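Local coordinates for protein TonB-dependent siderophore receptor (Pseudomonas aeruginosa 39016, PDB 5NEC) that probably takes up ferric siderophores across the outer membrane through a plugged beta-barrel, drawing on energy delivered by TonB, and may also admit siderophore-drug conjugates, at residues A[33-38]-A[124-129]; A[41-46]-A[52-57]; A[68-73]-A[145-150]; A[107-112]-A[151-156]; A[180-185]-A[215-220]. All coordinates share one frame; numbering follows the deposited sequence.

Interaction 1: A[33-38]-A[124-129]; sequences YNVDRS and LEQIEV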
# COMPACT_ATOMS: atom_id res chain seq x y z
N TYR A 33 -1.96 -18.43 8.66
CA TYR A 33 -0.91 -17.48 8.30
C TYR A 33 -0.33 -17.74 6.91
O TYR A 33 0.49 -16.96 6.44
CB TYR A 33 0.21 -17.51 9.34
CG TYR A 33 0.02 -16.63 10.56
CD1 TYR A 33 -1.24 -16.12 10.92
CD2 TYR A 33 1.11 -16.34 11.39
CE1 TYR A 33 -1.38 -15.33 12.05
CE2 TYR A 33 0.96 -15.57 12.52
CZ TYR A 33 -0.28 -15.07 12.85
OH TYR A 33 -0.40 -14.30 13.97
N ASN A 34 -0.75 -18.83 6.27
CA ASN A 34 -0.36 -19.13 4.89
C ASN A 34 -1.58 -19.28 4.00
O ASN A 34 -2.51 -20.00 4.34
CB ASN A 34 0.46 -20.42 4.82
CG ASN A 34 0.98 -20.69 3.42
OD1 ASN A 34 2.01 -20.15 3.02
ND2 ASN A 34 0.26 -21.50 2.64
N VAL A 35 -1.56 -18.59 2.86
CA VAL A 35 -2.61 -18.68 1.86
C VAL A 35 -1.94 -19.27 0.62
O VAL A 35 -0.94 -18.73 0.12
CB VAL A 35 -3.23 -17.29 1.61
CG1 VAL A 35 -4.02 -17.23 0.30
CG2 VAL A 35 -4.13 -16.91 2.78
N ASP A 36 -2.49 -20.37 0.13
CA ASP A 36 -1.81 -21.19 -0.90
C ASP A 36 -2.22 -20.86 -2.35
O ASP A 36 -1.62 -21.38 -3.30
CB ASP A 36 -1.98 -22.71 -0.60
CG ASP A 36 -3.45 -23.18 -0.57
OD1 ASP A 36 -4.30 -22.64 -1.31
OD2 ASP A 36 -3.74 -24.13 0.20
N ARG A 37 -3.22 -19.99 -2.50
CA ARG A 37 -3.76 -19.63 -3.80
C ARG A 37 -4.12 -18.14 -3.80
O ARG A 37 -4.47 -17.57 -2.76
CB ARG A 37 -4.97 -20.50 -4.12
CG ARG A 37 -5.44 -20.37 -5.57
CD ARG A 37 -6.52 -21.37 -5.94
NE ARG A 37 -6.03 -22.52 -6.71
CZ ARG A 37 -5.66 -22.50 -8.00
NH1 ARG A 37 -5.69 -21.38 -8.72
NH2 ARG A 37 -5.25 -23.61 -8.59
N SER A 38 -4.01 -17.51 -4.97
CA SER A 38 -4.51 -16.15 -5.16
C SER A 38 -6.04 -16.16 -5.24
O SER A 38 -6.65 -17.18 -5.54
CB SER A 38 -3.92 -15.56 -6.43
OG SER A 38 -4.30 -14.21 -6.59
N LEU A 124 -11.10 -5.38 3.72
CA LEU A 124 -10.21 -6.33 3.03
C LEU A 124 -10.14 -7.72 3.67
O LEU A 124 -10.17 -7.86 4.89
CB LEU A 124 -8.79 -5.76 2.93
CG LEU A 124 -8.65 -4.40 2.23
CD1 LEU A 124 -7.18 -4.02 2.14
CD2 LEU A 124 -9.29 -4.40 0.85
N GLU A 125 -10.05 -8.73 2.82
CA GLU A 125 -9.87 -10.12 3.22
C GLU A 125 -8.38 -10.41 3.37
O GLU A 125 -7.95 -11.01 4.35
CB GLU A 125 -10.47 -11.04 2.14
CG GLU A 125 -10.65 -12.50 2.54
CD GLU A 125 -11.73 -12.72 3.59
OE1 GLU A 125 -12.74 -11.96 3.64
OE2 GLU A 125 -11.58 -13.70 4.35
N GLN A 126 -7.60 -9.96 2.38
CA GLN A 126 -6.16 -10.19 2.34
C GLN A 126 -5.48 -9.23 1.35
O GLN A 126 -6.13 -8.62 0.51
CB GLN A 126 -5.84 -11.65 1.96
CG GLN A 126 -6.26 -12.00 0.54
CD GLN A 126 -6.34 -13.50 0.28
OE1 GLN A 126 -6.65 -14.31 1.16
NE2 GLN A 126 -6.05 -13.88 -0.96
N ILE A 127 -4.15 -9.15 1.47
CA ILE A 127 -3.32 -8.28 0.65
C ILE A 127 -2.29 -9.14 -0.11
O ILE A 127 -1.47 -9.81 0.51
CB ILE A 127 -2.61 -7.23 1.53
CG1 ILE A 127 -3.65 -6.33 2.21
CG2 ILE A 127 -1.63 -6.39 0.73
CD1 ILE A 127 -3.17 -5.77 3.53
N GLU A 128 -2.34 -9.11 -1.43
CA GLU A 128 -1.46 -9.92 -2.27
C GLU A 128 -0.35 -9.06 -2.88
O GLU A 128 -0.62 -8.15 -3.66
CB GLU A 128 -2.29 -10.62 -3.36
CG GLU A 128 -3.44 -11.44 -2.79
CD GLU A 128 -4.27 -12.18 -3.83
OE1 GLU A 128 -4.12 -11.91 -5.04
OE2 GLU A 128 -5.10 -13.02 -3.42
N VAL A 129 0.90 -9.35 -2.51
CA VAL A 129 2.07 -8.60 -2.96
C VAL A 129 2.83 -9.39 -4.02
O VAL A 129 3.46 -10.38 -3.72
CB VAL A 129 3.04 -8.30 -1.77
CG1 VAL A 129 4.12 -7.30 -2.18
CG2 VAL A 129 2.25 -7.77 -0.58
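S38 and E128 supply the polar half of this contact, while V35 and Q126 add van der Waals packing of methyls on an amide. In the polar half the hydroxyl of S38 donates to the carboxylate of E128, with OG 2.8 Å from OE1. The hydroxyl comes in from above the carboxylate plane, 36° out of it. Behind it E128 reaches out as an extended chain, and both of its oxygens are multiply engaged: OE1 also takes the side-chain amide of N148, while OE2 accepts from the backbone N of A39 and from NE2 of Q126, which lies 2.8 Å from OE2. That last bond uses the anti lone pair of OE2 and leaves almost in the amide plane of Q126. So many donors would be expected to favour the charged form of E128 and to fix the rotation of its carboxylate. The packing half is looser. V35 and Q126 approach from opposite directions, and both methyls of the valine rest against the amide end, CG1 and CG2 each 4.0 Å from OE1 of Q126. Q126 carries its CG between backbone N and carbonyl carbon (chi1 66°), and the extended chain brings its amide against V35. V56 of the neighbouring strand touches V35, Q126 and E128 alike. An irregular N-terminal segment thus lies over the mixed sheet of the plug domain, held in part by the carboxylate of E128; such a plug fills the barrel of TonB-dependent receptors.

Interaction 2: A[41-46]-A[52-57]; sequences KKYTAP and RSVTVV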
# COMPACT_ATOMS: atom_id res chain seq x y z
N LYS A 41 -8.73 -15.08 -10.48
CA LYS A 41 -8.57 -16.24 -11.39
C LYS A 41 -7.98 -15.81 -12.75
O LYS A 41 -8.48 -16.19 -13.83
CB LYS A 41 -9.89 -17.01 -11.56
CG LYS A 41 -10.50 -17.40 -10.21
CD LYS A 41 -11.75 -18.26 -10.35
CE LYS A 41 -12.81 -17.95 -9.31
NZ LYS A 41 -12.36 -18.26 -7.92
N LYS A 42 -6.94 -14.98 -12.66
CA LYS A 42 -5.97 -14.73 -13.72
C LYS A 42 -4.70 -15.54 -13.41
O LYS A 42 -3.89 -15.74 -14.30
CB LYS A 42 -5.64 -13.22 -13.80
CG LYS A 42 -5.88 -12.55 -15.17
CD LYS A 42 -6.38 -11.11 -15.03
CE LYS A 42 -7.89 -11.05 -14.77
NZ LYS A 42 -8.27 -9.94 -13.84
N TYR A 43 -4.54 -15.97 -12.15
CA TYR A 43 -3.54 -16.97 -11.77
C TYR A 43 -4.07 -18.33 -12.18
O TYR A 43 -5.21 -18.68 -11.87
CB TYR A 43 -3.30 -17.02 -10.27
CG TYR A 43 -2.48 -15.89 -9.72
CD1 TYR A 43 -2.95 -14.57 -9.76
CD2 TYR A 43 -1.23 -16.14 -9.14
CE1 TYR A 43 -2.19 -13.53 -9.24
CE2 TYR A 43 -0.48 -15.11 -8.61
CZ TYR A 43 -0.96 -13.81 -8.67
OH TYR A 43 -0.19 -12.80 -8.16
N THR A 44 -3.21 -19.10 -12.84
CA THR A 44 -3.56 -20.39 -13.43
C THR A 44 -2.87 -21.58 -12.70
O THR A 44 -2.66 -22.65 -13.32
CB THR A 44 -3.21 -20.35 -14.95
OG1 THR A 44 -1.83 -20.03 -15.13
CG2 THR A 44 -4.07 -19.29 -15.69
N ALA A 45 -2.58 -21.41 -11.40
CA ALA A 45 -1.79 -22.38 -10.59
C ALA A 45 -1.68 -21.93 -9.12
O ALA A 45 -1.72 -20.73 -8.85
CB ALA A 45 -0.39 -22.54 -11.17
N PRO A 46 -1.51 -22.88 -8.17
CA PRO A 46 -1.25 -22.49 -6.76
C PRO A 46 0.09 -21.74 -6.57
O PRO A 46 0.94 -21.78 -7.46
CB PRO A 46 -1.22 -23.84 -6.00
CG PRO A 46 -1.01 -24.88 -7.05
CD PRO A 46 -1.57 -24.35 -8.34
N ARG A 52 7.02 -16.94 -9.54
CA ARG A 52 7.17 -15.53 -9.19
C ARG A 52 7.15 -15.38 -7.67
O ARG A 52 6.55 -16.20 -6.97
CB ARG A 52 6.03 -14.69 -9.80
CG ARG A 52 6.02 -14.67 -11.34
CD ARG A 52 4.91 -13.82 -11.97
NE ARG A 52 3.63 -14.04 -11.30
CZ ARG A 52 3.14 -13.29 -10.32
NH1 ARG A 52 3.77 -12.20 -9.85
NH2 ARG A 52 1.97 -13.64 -9.77
N SER A 53 7.79 -14.34 -7.16
CA SER A 53 7.71 -14.02 -5.73
C SER A 53 6.36 -13.38 -5.40
O SER A 53 6.08 -12.27 -5.84
CB SER A 53 8.85 -13.10 -5.33
OG SER A 53 10.08 -13.78 -5.48
N VAL A 54 5.53 -14.09 -4.64
CA VAL A 54 4.23 -13.59 -4.21
C VAL A 54 4.09 -13.82 -2.72
O VAL A 54 4.29 -14.94 -2.26
CB VAL A 54 3.07 -14.29 -4.93
CG1 VAL A 54 1.72 -13.79 -4.40
CG2 VAL A 54 3.19 -14.09 -6.44
N THR A 55 3.75 -12.78 -1.97
CA THR A 55 3.45 -12.91 -0.54
C THR A 55 2.03 -12.42 -0.27
O THR A 55 1.68 -11.29 -0.63
CB THR A 55 4.43 -12.09 0.33
OG1 THR A 55 5.77 -12.47 0.03
CG2 THR A 55 4.14 -12.29 1.83
N VAL A 56 1.23 -13.26 0.35
CA VAL A 56 -0.11 -12.88 0.75
C VAL A 56 -0.12 -12.57 2.25
O VAL A 56 0.32 -13.37 3.05
CB VAL A 56 -1.13 -13.97 0.37
CG1 VAL A 56 -2.54 -13.57 0.83
CG2 VAL A 56 -1.08 -14.21 -1.14
N VAL A 57 -0.57 -11.37 2.62
CA VAL A 57 -0.82 -11.04 4.02
C VAL A 57 -2.25 -11.47 4.30
O VAL A 57 -3.19 -10.82 3.83
CB VAL A 57 -0.64 -9.55 4.34
CG1 VAL A 57 -0.81 -9.31 5.85
CG2 VAL A 57 0.71 -9.07 3.85
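The guanidinium of R52 and the ring of Y43 meet with their planes 63° apart, neither stacked nor square. On the arginine side the approach is at the edge: the phenol oxygen and CE2 of Y43 both lie near the guanidinium plane, next to NH2. On the tyrosine side NH2 stands oblique to the ring, 2.8 Å from OH and 3.1 Å from CE2, while V54 brings CG2 to the ring edge near its plane, 4.0 Å from OH. The same methyl lies 4.4 Å from CE2 of Y43, a loose apolar touch. A bend at chi3 (-44°) turns the arginine chain so that NH2 ends beside the phenol oxygen and CE2, and its other terminal nitrogen, NH1, makes a weak hydrogen bond to S130. Both Y43 and R52 are buried. Around them, Y43 and V54 also rest on S130 at the end of strand 124-130, and Y43 touches S38 and N134 in the loops. Strand 54-57 forms the outer edge of the plug sheet, paired antiparallel with 124-130, while the loop carrying Y43 lies along the barrel wall, K42 touching strands 327-354 and 426-444 and T44 touching 426-444.

Interaction 3: A[68-73]-A[145-150]; sequences VSLQDA and GSLNLV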
# COMPACT_ATOMS: atom_id res chain seq x y z
N VAL A 68 -4.42 -0.91 11.33
CA VAL A 68 -5.55 -0.02 11.01
C VAL A 68 -5.42 0.61 9.62
O VAL A 68 -6.25 1.45 9.25
CB VAL A 68 -5.77 1.07 12.10
CG1 VAL A 68 -6.08 0.41 13.43
CG2 VAL A 68 -4.58 2.00 12.24
N SER A 69 -4.39 0.24 8.87
CA SER A 69 -4.21 0.75 7.51
C SER A 69 -3.38 -0.20 6.67
O SER A 69 -2.79 -1.15 7.20
CB SER A 69 -3.53 2.13 7.53
OG SER A 69 -2.17 2.01 7.88
N LEU A 70 -3.35 0.09 5.38
CA LEU A 70 -2.57 -0.68 4.39
C LEU A 70 -1.08 -0.65 4.69
O LEU A 70 -0.44 -1.67 4.64
CB LEU A 70 -2.84 -0.17 2.96
CG LEU A 70 -2.09 -0.83 1.81
CD1 LEU A 70 -2.38 -2.32 1.72
CD2 LEU A 70 -2.50 -0.17 0.49
N GLN A 71 -0.54 0.53 5.01
CA GLN A 71 0.89 0.67 5.38
C GLN A 71 1.27 -0.07 6.65
O GLN A 71 2.28 -0.76 6.68
CB GLN A 71 1.26 2.13 5.59
CG GLN A 71 1.09 3.01 4.39
CD GLN A 71 1.69 4.38 4.60
OE1 GLN A 71 2.61 4.58 5.42
NE2 GLN A 71 1.18 5.35 3.84
N ASP A 72 0.47 0.12 7.70
CA ASP A 72 0.59 -0.60 8.97
C ASP A 72 0.70 -2.12 8.72
O ASP A 72 1.61 -2.78 9.24
CB ASP A 72 -0.65 -0.28 9.83
CG ASP A 72 -0.42 -0.40 11.34
OD1 ASP A 72 0.71 -0.71 11.80
OD2 ASP A 72 -1.42 -0.15 12.07
N ALA A 73 -0.19 -2.64 7.88
CA ALA A 73 -0.25 -4.06 7.56
C ALA A 73 0.96 -4.53 6.76
O ALA A 73 1.45 -5.65 6.98
CB ALA A 73 -1.54 -4.39 6.81
N GLY A 145 6.55 -4.45 -9.59
CA GLY A 145 5.75 -5.20 -8.59
C GLY A 145 4.38 -4.55 -8.38
O GLY A 145 4.15 -3.42 -8.79
N SER A 146 3.46 -5.27 -7.74
CA SER A 146 2.12 -4.72 -7.49
C SER A 146 1.48 -5.22 -6.19
O SER A 146 1.94 -6.18 -5.57
CB SER A 146 1.20 -5.02 -8.67
OG SER A 146 1.09 -6.40 -8.88
N LEU A 147 0.44 -4.49 -5.78
CA LEU A 147 -0.40 -4.85 -4.64
C LEU A 147 -1.77 -5.15 -5.19
O LEU A 147 -2.30 -4.38 -5.99
CB LEU A 147 -0.52 -3.69 -3.64
CG LEU A 147 0.76 -3.10 -3.03
CD1 LEU A 147 0.42 -1.94 -2.12
CD2 LEU A 147 1.52 -4.15 -2.25
N ASN A 148 -2.34 -6.27 -4.77
CA ASN A 148 -3.72 -6.60 -5.06
C ASN A 148 -4.51 -6.77 -3.75
O ASN A 148 -4.26 -7.71 -2.98
CB ASN A 148 -3.83 -7.86 -5.92
CG ASN A 148 -5.25 -8.11 -6.40
OD1 ASN A 148 -5.98 -7.17 -6.74
ND2 ASN A 148 -5.66 -9.37 -6.39
N LEU A 149 -5.46 -5.87 -3.54
CA LEU A 149 -6.27 -5.82 -2.34
C LEU A 149 -7.59 -6.56 -2.57
O LEU A 149 -8.41 -6.09 -3.36
CB LEU A 149 -6.53 -4.37 -1.95
CG LEU A 149 -5.34 -3.42 -1.91
CD1 LEU A 149 -5.79 -2.12 -1.28
CD2 LEU A 149 -4.15 -4.01 -1.17
N VAL A 150 -7.79 -7.68 -1.88
CA VAL A 150 -8.99 -8.49 -2.06
C VAL A 150 -10.11 -7.99 -1.13
O VAL A 150 -9.96 -8.03 0.09
CB VAL A 150 -8.68 -10.00 -1.80
CG1 VAL A 150 -9.88 -10.88 -2.14
CG2 VAL A 150 -7.45 -10.44 -2.60
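L70 extends from the first turn of helix 70-74 and sets its two methyls on two leucines of one strand. Its CG lies opposite the backbone N (chi1 179°), which carries the branch outward from the helix; CD1 then meets CD2 of L149 at 3.8 Å, and CD2 meets CD1 of L147 at 4.3 Å. The strand leucines share another conformation, CG opposite the carbonyl carbon, with chi1 of -57° in L147 and -49° in L149. Being two residues apart, they project from the same face of strand 146-151, and L70 bridges them, its side chain oblique to that of L149. The helix start is itself fixed: OG of the N-cap residue S69 accepts from the backbone N of D72 at 3.3 Å, and OD2 of D72 accepts from the backbone N of V68, one residue before the cap. I127 of strand 124-130 also touches L70, widening the apolar patch. All three leucines are buried, in helix-on-sheet packing within the plug domain, a short helix laid over the mixed sheet.

Interaction 4: A[107-112]-A[151-156]; sequences YVDGVR and SKQAKA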
# COMPACT_ATOMS: atom_id res chain seq x y z
N TYR A 107 -4.21 -2.45 -7.00
CA TYR A 107 -5.40 -3.05 -7.55
C TYR A 107 -6.34 -3.40 -6.40
O TYR A 107 -5.89 -3.72 -5.30
CB TYR A 107 -5.02 -4.29 -8.36
CG TYR A 107 -4.16 -3.94 -9.56
CD1 TYR A 107 -4.75 -3.62 -10.79
CD2 TYR A 107 -2.77 -3.89 -9.48
CE1 TYR A 107 -3.98 -3.28 -11.89
CE2 TYR A 107 -1.99 -3.55 -10.58
CZ TYR A 107 -2.62 -3.24 -11.78
OH TYR A 107 -1.89 -2.91 -12.89
N VAL A 108 -7.65 -3.26 -6.65
CA VAL A 108 -8.67 -3.80 -5.76
C VAL A 108 -9.41 -4.86 -6.57
O VAL A 108 -10.05 -4.54 -7.59
CB VAL A 108 -9.64 -2.71 -5.26
CG1 VAL A 108 -10.80 -3.33 -4.49
CG2 VAL A 108 -8.89 -1.69 -4.39
N ASP A 109 -9.29 -6.12 -6.14
CA ASP A 109 -9.84 -7.27 -6.87
C ASP A 109 -9.47 -7.25 -8.36
O ASP A 109 -10.33 -7.27 -9.22
CB ASP A 109 -11.36 -7.33 -6.70
CG ASP A 109 -11.77 -7.43 -5.25
OD1 ASP A 109 -11.45 -8.46 -4.61
OD2 ASP A 109 -12.40 -6.48 -4.73
N GLY A 110 -8.18 -7.17 -8.62
CA GLY A 110 -7.64 -7.23 -9.98
C GLY A 110 -8.01 -6.11 -10.94
O GLY A 110 -7.84 -6.27 -12.14
N VAL A 111 -8.50 -4.98 -10.43
CA VAL A 111 -8.85 -3.84 -11.28
C VAL A 111 -8.19 -2.60 -10.70
O VAL A 111 -8.09 -2.48 -9.48
CB VAL A 111 -10.38 -3.65 -11.36
CG1 VAL A 111 -10.75 -2.44 -12.23
CG2 VAL A 111 -11.03 -4.94 -11.86
N ARG A 112 -7.75 -1.68 -11.56
CA ARG A 112 -6.99 -0.48 -11.10
C ARG A 112 -7.88 0.43 -10.28
O ARG A 112 -9.11 0.32 -10.35
CB ARG A 112 -6.36 0.29 -12.27
CG ARG A 112 -4.98 0.92 -11.92
CD ARG A 112 -4.36 1.71 -13.09
NE ARG A 112 -3.47 0.93 -13.97
CZ ARG A 112 -3.44 0.99 -15.31
NH1 ARG A 112 -4.26 1.79 -16.00
NH2 ARG A 112 -2.57 0.22 -15.97
N SER A 151 -11.22 -7.52 -1.70
CA SER A 151 -12.37 -7.02 -0.93
C SER A 151 -13.16 -8.12 -0.27
O SER A 151 -13.34 -9.19 -0.86
CB SER A 151 -13.38 -6.30 -1.82
OG SER A 151 -12.84 -5.13 -2.36
N LYS A 152 -13.69 -7.85 0.91
CA LYS A 152 -14.74 -8.67 1.50
C LYS A 152 -15.99 -8.55 0.61
O LYS A 152 -16.40 -7.45 0.29
CB LYS A 152 -15.08 -8.17 2.90
CG LYS A 152 -14.00 -8.46 3.91
CD LYS A 152 -14.36 -7.77 5.21
CE LYS A 152 -13.25 -7.89 6.23
NZ LYS A 152 -13.78 -7.34 7.51
N GLN A 153 -16.54 -9.70 0.19
CA GLN A 153 -17.76 -9.77 -0.62
C GLN A 153 -18.83 -10.54 0.16
O GLN A 153 -18.51 -11.38 1.00
CB GLN A 153 -17.52 -10.51 -1.96
CG GLN A 153 -16.61 -9.82 -2.96
CD GLN A 153 -17.16 -8.49 -3.50
OE1 GLN A 153 -18.38 -8.32 -3.64
NE2 GLN A 153 -16.27 -7.56 -3.79
N ALA A 154 -20.09 -10.25 -0.15
CA ALA A 154 -21.20 -11.05 0.35
C ALA A 154 -21.07 -12.45 -0.22
O ALA A 154 -20.68 -12.61 -1.38
CB ALA A 154 -22.54 -10.44 -0.04
N LYS A 155 -21.34 -13.43 0.63
CA LYS A 155 -21.07 -14.83 0.31
C LYS A 155 -22.02 -15.72 1.11
O LYS A 155 -22.87 -15.21 1.87
CB LYS A 155 -19.63 -15.16 0.63
CG LYS A 155 -19.26 -14.98 2.10
CD LYS A 155 -17.76 -15.15 2.34
CE LYS A 155 -17.44 -15.07 3.82
NZ LYS A 155 -16.03 -15.46 4.10
N ALA A 156 -21.91 -17.04 0.94
CA ALA A 156 -22.71 -17.99 1.72
C ALA A 156 -22.31 -17.94 3.20
O ALA A 156 -21.16 -17.67 3.52
CB ALA A 156 -22.56 -19.39 1.18
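D109 carries most of this contact, reaching from a tight turn to S151 just where strand 146-151 ends. Its side chain leaves the backbone with the first bond, CA to CB, aimed toward the other segment, and from CB it passes to CG, set opposite the carbonyl carbon (chi1 -58°); CG lies 3.6 Å from the backbone N of S151. One carboxylate oxygen, OD1, accepts from N of S151 at 3.1 Å, the donor arriving on the syn side and 26° out of the plane. The other oxygen, OD2, takes the hydroxyl, with S151 OG at 2.8 Å, again on the syn side and nearer the plane, 17° from it. A weak second bond runs from the same backbone N to OD2. One carboxylate thus grips both the backbone and the side chain of a single serine. Farther out, NE2 of Q153 comes only to 4.1 Å from OD2, a loose approach made by a chain bent at chi2. CG1 of V108 packs 3.5 Å from OG of S151. The turn from V108 to V111 is of type I', closed by backbone bonds in both directions between those two residues, and G110 gives its N-H to the side chain of N148. NH1 of R303, in the barrel, donates to the carbonyl O of V108. Here, then, a beta-hairpin turn of the plug is fastened by an aspartate to the start of the linker that leads from the plug sheet to barrel strand 159-167.

Interaction 5: A[180-185]-A[215-220]; sequences QEFLDG and PSLTFG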
# COMPACT_ATOMS: atom_id res chain seq x y z
N GLN A 180 -25.70 -11.81 5.61
CA GLN A 180 -26.99 -12.52 5.74
C GLN A 180 -27.45 -13.11 4.41
O GLN A 180 -27.55 -12.39 3.42
CB GLN A 180 -28.06 -11.54 6.22
CG GLN A 180 -29.25 -12.16 6.95
CD GLN A 180 -29.25 -11.85 8.45
OE1 GLN A 180 -29.02 -10.71 8.87
NE2 GLN A 180 -29.53 -12.86 9.25
N GLU A 181 -27.75 -14.41 4.39
CA GLU A 181 -28.40 -15.02 3.21
C GLU A 181 -29.85 -14.56 3.08
O GLU A 181 -30.51 -14.22 4.07
CB GLU A 181 -28.34 -16.54 3.28
CG GLU A 181 -26.94 -17.11 3.12
CD GLU A 181 -26.91 -18.64 3.06
OE1 GLU A 181 -27.97 -19.29 3.22
OE2 GLU A 181 -25.80 -19.21 2.87
N PHE A 182 -30.33 -14.51 1.84
CA PHE A 182 -31.75 -14.30 1.53
C PHE A 182 -32.08 -14.97 0.18
O PHE A 182 -31.21 -15.63 -0.41
CB PHE A 182 -32.13 -12.81 1.61
CG PHE A 182 -31.54 -11.96 0.50
CD1 PHE A 182 -30.20 -11.61 0.49
CD2 PHE A 182 -32.35 -11.47 -0.53
CE1 PHE A 182 -29.68 -10.82 -0.53
CE2 PHE A 182 -31.83 -10.69 -1.55
CZ PHE A 182 -30.49 -10.36 -1.54
N LEU A 183 -33.33 -14.85 -0.29
CA LEU A 183 -33.86 -15.67 -1.40
C LEU A 183 -33.54 -17.16 -1.21
O LEU A 183 -33.07 -17.83 -2.13
CB LEU A 183 -33.32 -15.19 -2.76
CG LEU A 183 -33.53 -13.72 -3.11
CD1 LEU A 183 -32.82 -13.39 -4.41
CD2 LEU A 183 -35.01 -13.34 -3.19
N ASP A 184 -33.79 -17.65 0.01
CA ASP A 184 -33.55 -19.05 0.40
C ASP A 184 -32.14 -19.54 0.08
O ASP A 184 -31.96 -20.62 -0.47
CB ASP A 184 -34.58 -19.97 -0.27
CG ASP A 184 -36.01 -19.62 0.10
OD1 ASP A 184 -36.30 -19.59 1.32
OD2 ASP A 184 -36.83 -19.38 -0.82
N GLY A 185 -31.13 -18.74 0.42
CA GLY A 185 -29.73 -19.13 0.20
C GLY A 185 -29.17 -18.97 -1.21
O GLY A 185 -28.01 -19.30 -1.44
N PRO A 215 -21.46 -1.64 1.42
CA PRO A 215 -22.51 -2.63 1.15
C PRO A 215 -22.16 -3.52 -0.03
O PRO A 215 -21.46 -3.08 -0.92
CB PRO A 215 -23.72 -1.78 0.81
CG PRO A 215 -23.13 -0.52 0.24
CD PRO A 215 -21.85 -0.29 1.00
N SER A 216 -22.68 -4.74 -0.02
CA SER A 216 -22.39 -5.73 -1.02
C SER A 216 -23.57 -6.73 -1.16
O SER A 216 -24.19 -7.13 -0.17
CB SER A 216 -21.13 -6.46 -0.61
OG SER A 216 -20.67 -7.27 -1.64
N LEU A 217 -23.90 -7.09 -2.40
CA LEU A 217 -24.98 -8.03 -2.73
C LEU A 217 -24.44 -9.04 -3.70
O LEU A 217 -23.80 -8.67 -4.66
CB LEU A 217 -26.13 -7.32 -3.42
CG LEU A 217 -27.11 -6.55 -2.55
CD1 LEU A 217 -28.05 -5.74 -3.41
CD2 LEU A 217 -27.91 -7.50 -1.68
N THR A 218 -24.71 -10.32 -3.46
CA THR A 218 -24.32 -11.35 -4.40
C THR A 218 -25.54 -12.26 -4.67
O THR A 218 -26.35 -12.49 -3.77
CB THR A 218 -23.10 -12.11 -3.87
OG1 THR A 218 -22.40 -12.71 -4.96
CG2 THR A 218 -23.50 -13.21 -2.87
N PHE A 219 -25.68 -12.72 -5.91
CA PHE A 219 -26.83 -13.51 -6.36
C PHE A 219 -26.34 -14.71 -7.13
O PHE A 219 -25.29 -14.66 -7.77
CB PHE A 219 -27.75 -12.72 -7.31
CG PHE A 219 -28.32 -11.46 -6.71
CD1 PHE A 219 -27.66 -10.24 -6.83
CD2 PHE A 219 -29.54 -11.48 -6.08
CE1 PHE A 219 -28.20 -9.08 -6.28
CE2 PHE A 219 -30.10 -10.33 -5.53
CZ PHE A 219 -29.42 -9.13 -5.61
N GLY A 220 -27.12 -15.79 -7.09
CA GLY A 220 -26.81 -17.02 -7.80
C GLY A 220 -25.75 -17.85 -7.10
O GLY A 220 -24.94 -18.50 -7.78
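F182 sets the far end of its ring in the notch formed by L217 and F219, two side chains that project from one face of strand 206-219. CZ of F182 is the bump: it lies 3.9 Å from CD2 of L217 and 4.0 Å from CE2 of F219, while the neighbouring ring carbon CE1 stands 3.9 Å from the same leucine methyl. The F182 side chain crosses that of L217 at about a right angle and that of F219 on a slant. Its CG sits between the backbone N and the carbonyl carbon (chi1 70°), a choice that swings the ring across to the second strand. The two strands are not direct neighbours: strand 187-200 lies between them in the antiparallel beta-barrel, and A187 of that strand touches both F182 and F219. L183, where strand 172-182 gives way to a turn, adds a second bump. Its CD1 comes to the edge of the F219 ring, near the ring plane and 4.1 Å from CD2. F219 is therefore met at two adjacent ring carbons, CD2 by the leucine and CE2 by the phenylalanine. These apolar side chains lie on the barrel surface, where they may face lipid, and F219 with L217 also touches a crystal neighbour.

Overall arrangement
From the N terminus, residues 33-38 fold back on strand 124-130 (interaction 1), closing a long loop inside which interaction 2 is nested: 41-46 returns to 52-57, and strand 54-57 pairs with 124-130. Interaction 3 crosses interaction 1, since 68-73 lies within its loop while 145-150 lies beyond it; helix 70-74 is thereby laid on strand 146-151. Interaction 4 crosses both, joining the 107-112 hairpin to the chain leaving that strand. All four reach one mixed sheet of the plug. Interaction 5 follows in series on the barrel wall, where Q153 and A154 of the 151-156 linker meet S216, tying plug to barrel.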